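Local coordinates for bifunctional autolysin (Staphylococcus aureus subsp. aureus Mu50, PDB 6FXO), which probably hydrolyses glycosidic bonds of peptidoglycan through its family 73 N-acetylglucosaminidase domain, as one part of a bifunctional cell-wall autolysin, at residues Y102-E106 with V107-S111; A217-N220 with A221-K225. All blocks are in the same frame, centred on the assembly; numbering follows the deposited sequence.

Interaction 1. Residues Y102-E106 with V107-S111; sequences YGINE and VYLIS
Asn105, at the N-cap position of helix 106-116, caps it through its side chain: OD1 accepts from Tyr108 N at 3.1 Å. The amide nitrogen lies in the plane of the side-chain carbonyl, with an N-H...O angle of 148°. The same oxygen also takes a weak bond from Val107 N, bent to 117°. With CG anti to the backbone N (chi1 178°), the carboxamide swings forward over the start of the helix and meets amides that have no preceding turn to bond to. Its other end is occupied too: ND2 binds Tyr228 OH on helix 216-231, which holds the flat group against rotation.

The regular helical bonds take over from the cap. Asn105 O receives Leu109 N at 3.3 Å, and Glu106 O receives Ile110 N at 3.0 Å. Glu106 OE2 accepts from Gln71 N, a backbone partner for the carboxylate of a buried residue.

Before the cap, Gly103 leaves the helical conformation with positive phi, ending helix 92-102, and the chain then passes through an extended Ile104. That brings the Ile104 side chain back beside the new helix. Its CG2 sits 4.1 Å from Leu109 CD1, the two side chains crossing at about a right angle, and it approaches the Tyr108 ring obliquely at CD2. Leu109 continues inward onto Phe95 and Ala98, joining this helix to helix 92-102 in the lysozyme-like, largely helical domain.

From the first turn of the helix, Val107 O accepts both Ser111 N and Ser111 OG. They arrive from opposite faces of the carbonyl plane, the hydroxyl oxygen 3.1 Å from Val107 O.

Interaction 2. Residues A217-N220 with A221-K225; sequences ANIN and AKIIK
Ile223 leans back over the preceding turn toward Ile219 and Asn220. Its CB starts 3.9 Å from Asn220 O. CG1 stands beside its own backbone N, anti to the carbonyl carbon (chi1 -60°), which directs it toward Ile219 O at 3.6 Å. The extended second torsion carries CD1 onward to the Asn220 side chain, 3.9 Å from OD1; the two side chains run alongside each other and point the same way. CD1 also comes within 4.4 Å of Ile219 CG2, a looser apolar touch. The other end of the Asn220 amide, ND2, reaches back one turn to bond Trp216 O.

All of this lies within alpha-helix 216-231, where i to i+4 bonds set the spacing. Ile223 N bonds Ile219 O at 3.2 Å, and Ile224 N bonds Asn220 O at 3.1 Å.

Ala217, Ala221 and Ile224 pack on Leu195 of helix 195-200. Asn218 is tied at both ends of its amide, OD1 to Gln63 NE2 and ND2 to Asp215 OD1. The extended Lys222 chain starts with CB 3.2 Å from Ile219 O and runs outward to the exposed surface.

Overall arrangement
Interaction 1 starts helix 106-116, and interaction 2 lies within helix 216-231, over a hundred residues later in the chain. Their centres are about 15 Å apart, each about 8 Å from the centre of the chain, yet the two helices meet: Val107 CG2 packs on Ile224 CG2 at 4.0 Å. Val107 also rests on Tyr228 and Ile231, and Ser111 on Tyr227, so segment 107-111 lies along the part of helix 216-231 that begins with Ile224. Both interactions belong to the glucosaminidase domain, and where they meet, at Val107 and Ile224, they join two helices of its lysozyme-like framework.

Interaction 1. Residues Y102-E106 with V107-S111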
# COMPACT_ATOMS: atom_id res chain seq x y z
N TYR A 102 14.70 -5.17 -1.18
CA TYR A 102 14.37 -4.08 -0.30
C TYR A 102 13.64 -4.46 0.96
O TYR A 102 13.42 -3.59 1.79
CB TYR A 102 13.63 -2.97 -1.09
CG TYR A 102 14.29 -2.68 -2.42
CD1 TYR A 102 15.35 -1.79 -2.52
CD2 TYR A 102 13.89 -3.34 -3.57
CE1 TYR A 102 16.00 -1.56 -3.72
CE2 TYR A 102 14.53 -3.12 -4.79
CZ TYR A 102 15.58 -2.23 -4.86
OH TYR A 102 16.21 -2.01 -6.06
N GLY A 103 13.24 -5.74 1.14
CA GLY A 103 12.54 -6.04 2.38
C GLY A 103 11.25 -5.26 2.41
O GLY A 103 11.06 -4.31 3.16
N ILE A 104 10.36 -5.70 1.57
CA ILE A 104 9.03 -5.08 1.41
C ILE A 104 8.04 -6.14 1.05
O ILE A 104 8.32 -6.95 0.17
CB ILE A 104 9.13 -4.04 0.24
CG1 ILE A 104 10.01 -2.83 0.61
CG2 ILE A 104 7.75 -3.59 -0.26
CD1 ILE A 104 9.44 -1.91 1.68
N ASN A 105 6.87 -6.07 1.62
CA ASN A 105 5.79 -7.07 1.34
C ASN A 105 5.52 -7.05 -0.17
O ASN A 105 5.37 -6.00 -0.77
CB ASN A 105 4.50 -6.74 2.17
CG ASN A 105 3.35 -7.65 1.92
OD1 ASN A 105 2.74 -7.48 0.85
ND2 ASN A 105 2.95 -8.63 2.85
N GLU A 106 5.41 -8.31 -0.74
CA GLU A 106 5.16 -8.53 -2.14
C GLU A 106 3.88 -8.08 -2.66
O GLU A 106 3.86 -7.57 -3.77
CB GLU A 106 5.41 -10.02 -2.57
CG GLU A 106 5.50 -11.04 -1.45
CD GLU A 106 6.93 -11.33 -1.01
OE1 GLU A 106 7.57 -12.22 -1.59
OE2 GLU A 106 7.39 -10.64 -0.07
N VAL A 107 2.80 -8.31 -1.89
CA VAL A 107 1.52 -7.85 -2.41
C VAL A 107 1.47 -6.31 -2.50
O VAL A 107 0.83 -5.79 -3.37
CB VAL A 107 0.28 -8.43 -1.69
CG1 VAL A 107 0.39 -9.94 -1.56
CG2 VAL A 107 0.08 -7.76 -0.34
N TYR A 108 2.18 -5.61 -1.60
CA TYR A 108 2.20 -4.19 -1.60
C TYR A 108 2.89 -3.70 -2.82
O TYR A 108 2.51 -2.65 -3.37
CB TYR A 108 2.88 -3.64 -0.34
CG TYR A 108 2.93 -2.13 -0.23
CD1 TYR A 108 1.84 -1.40 0.23
CD2 TYR A 108 4.08 -1.43 -0.56
CE1 TYR A 108 1.89 -0.03 0.36
CE2 TYR A 108 4.15 -0.05 -0.42
CZ TYR A 108 3.05 0.65 0.04
OH TYR A 108 3.09 2.02 0.17
N LEU A 109 3.92 -4.47 -3.25
CA LEU A 109 4.64 -4.05 -4.44
C LEU A 109 3.85 -4.29 -5.72
O LEU A 109 3.87 -3.42 -6.60
CB LEU A 109 5.96 -4.79 -4.52
CG LEU A 109 7.12 -4.13 -5.19
CD1 LEU A 109 7.62 -3.00 -4.33
CD2 LEU A 109 8.25 -5.19 -5.33
N ILE A 110 3.16 -5.49 -5.83
CA ILE A 110 2.44 -5.75 -6.99
C ILE A 110 1.19 -4.84 -7.12
O ILE A 110 1.00 -4.29 -8.20
CB ILE A 110 2.01 -7.23 -6.90
CG1 ILE A 110 3.20 -8.16 -7.07
CG2 ILE A 110 0.80 -7.58 -7.90
CD1 ILE A 110 2.72 -9.59 -6.70
N SER A 111 0.39 -4.66 -6.03
CA SER A 111 -0.74 -3.83 -6.22
C SER A 111 -0.27 -2.47 -6.64
O SER A 111 -0.91 -1.86 -7.47
CB SER A 111 -1.62 -3.81 -4.97
OG SER A 111 -0.92 -3.28 -3.88

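Interaction 2. Residues A217-N220 with A221-K225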
# COMPACT_ATOMS: atom_id res chain seq x y z
N ALA A 217 -7.43 3.71 5.33
CA ALA A 217 -6.70 2.46 5.59
C ALA A 217 -7.69 1.33 5.39
O ALA A 217 -7.28 0.20 5.03
CB ALA A 217 -6.04 2.39 7.03
N ASN A 218 -8.96 1.60 5.71
CA ASN A 218 -9.99 0.55 5.52
C ASN A 218 -10.20 0.23 4.01
O ASN A 218 -10.35 -0.93 3.63
CB ASN A 218 -11.38 0.94 6.08
CG ASN A 218 -11.44 1.32 7.53
OD1 ASN A 218 -10.81 0.66 8.36
ND2 ASN A 218 -12.25 2.32 7.93
N ILE A 219 -10.18 1.25 3.17
CA ILE A 219 -10.38 0.97 1.77
C ILE A 219 -9.21 0.20 1.24
O ILE A 219 -9.42 -0.83 0.60
CB ILE A 219 -10.61 2.29 1.00
CG1 ILE A 219 -12.03 2.79 1.23
CG2 ILE A 219 -10.29 2.17 -0.49
CD1 ILE A 219 -12.06 4.19 0.68
N ASN A 220 -7.95 0.69 1.57
CA ASN A 220 -6.79 0.03 1.11
C ASN A 220 -6.69 -1.38 1.73
O ASN A 220 -6.13 -2.28 1.09
CB ASN A 220 -5.60 0.94 1.28
CG ASN A 220 -5.75 2.14 0.33
OD1 ASN A 220 -5.52 1.94 -0.85
ND2 ASN A 220 -6.15 3.42 0.75
N ALA A 221 -7.22 -1.60 2.94
CA ALA A 221 -7.10 -2.89 3.46
C ALA A 221 -7.98 -3.82 2.60
O ALA A 221 -7.56 -4.97 2.36
CB ALA A 221 -7.46 -3.02 4.91
N LYS A 222 -9.15 -3.28 2.07
CA LYS A 222 -10.07 -4.08 1.24
C LYS A 222 -9.39 -4.54 -0.04
O LYS A 222 -9.46 -5.73 -0.41
CB LYS A 222 -11.39 -3.29 0.87
CG LYS A 222 -12.52 -3.30 1.97
CD LYS A 222 -13.60 -2.13 1.87
CE LYS A 222 -14.69 -2.12 2.97
NZ LYS A 222 -15.72 -0.99 2.89
N ILE A 223 -8.72 -3.62 -0.72
CA ILE A 223 -8.06 -3.98 -1.94
C ILE A 223 -6.91 -4.96 -1.74
O ILE A 223 -6.62 -5.73 -2.65
CB ILE A 223 -7.50 -2.67 -2.51
CG1 ILE A 223 -8.58 -1.61 -2.80
CG2 ILE A 223 -6.67 -2.90 -3.72
CD1 ILE A 223 -7.76 -0.29 -3.07
N ILE A 224 -6.25 -4.91 -0.61
CA ILE A 224 -5.11 -5.80 -0.35
C ILE A 224 -5.55 -7.17 -0.06
O ILE A 224 -4.97 -8.12 -0.53
CB ILE A 224 -4.18 -5.29 0.81
CG1 ILE A 224 -3.32 -4.11 0.39
CG2 ILE A 224 -3.32 -6.44 1.38
CD1 ILE A 224 -2.83 -3.43 1.64
N LYS A 225 -6.56 -7.26 0.74
CA LYS A 225 -7.04 -8.55 1.05
C LYS A 225 -7.60 -9.11 -0.23
O LYS A 225 -7.54 -10.30 -0.42
CB LYS A 225 -8.13 -8.49 2.12
CG LYS A 225 -8.68 -9.85 2.55
CD LYS A 225 -10.15 -10.02 2.16
CE LYS A 225 -10.83 -11.22 2.78
NZ LYS A 225 -12.31 -11.21 2.55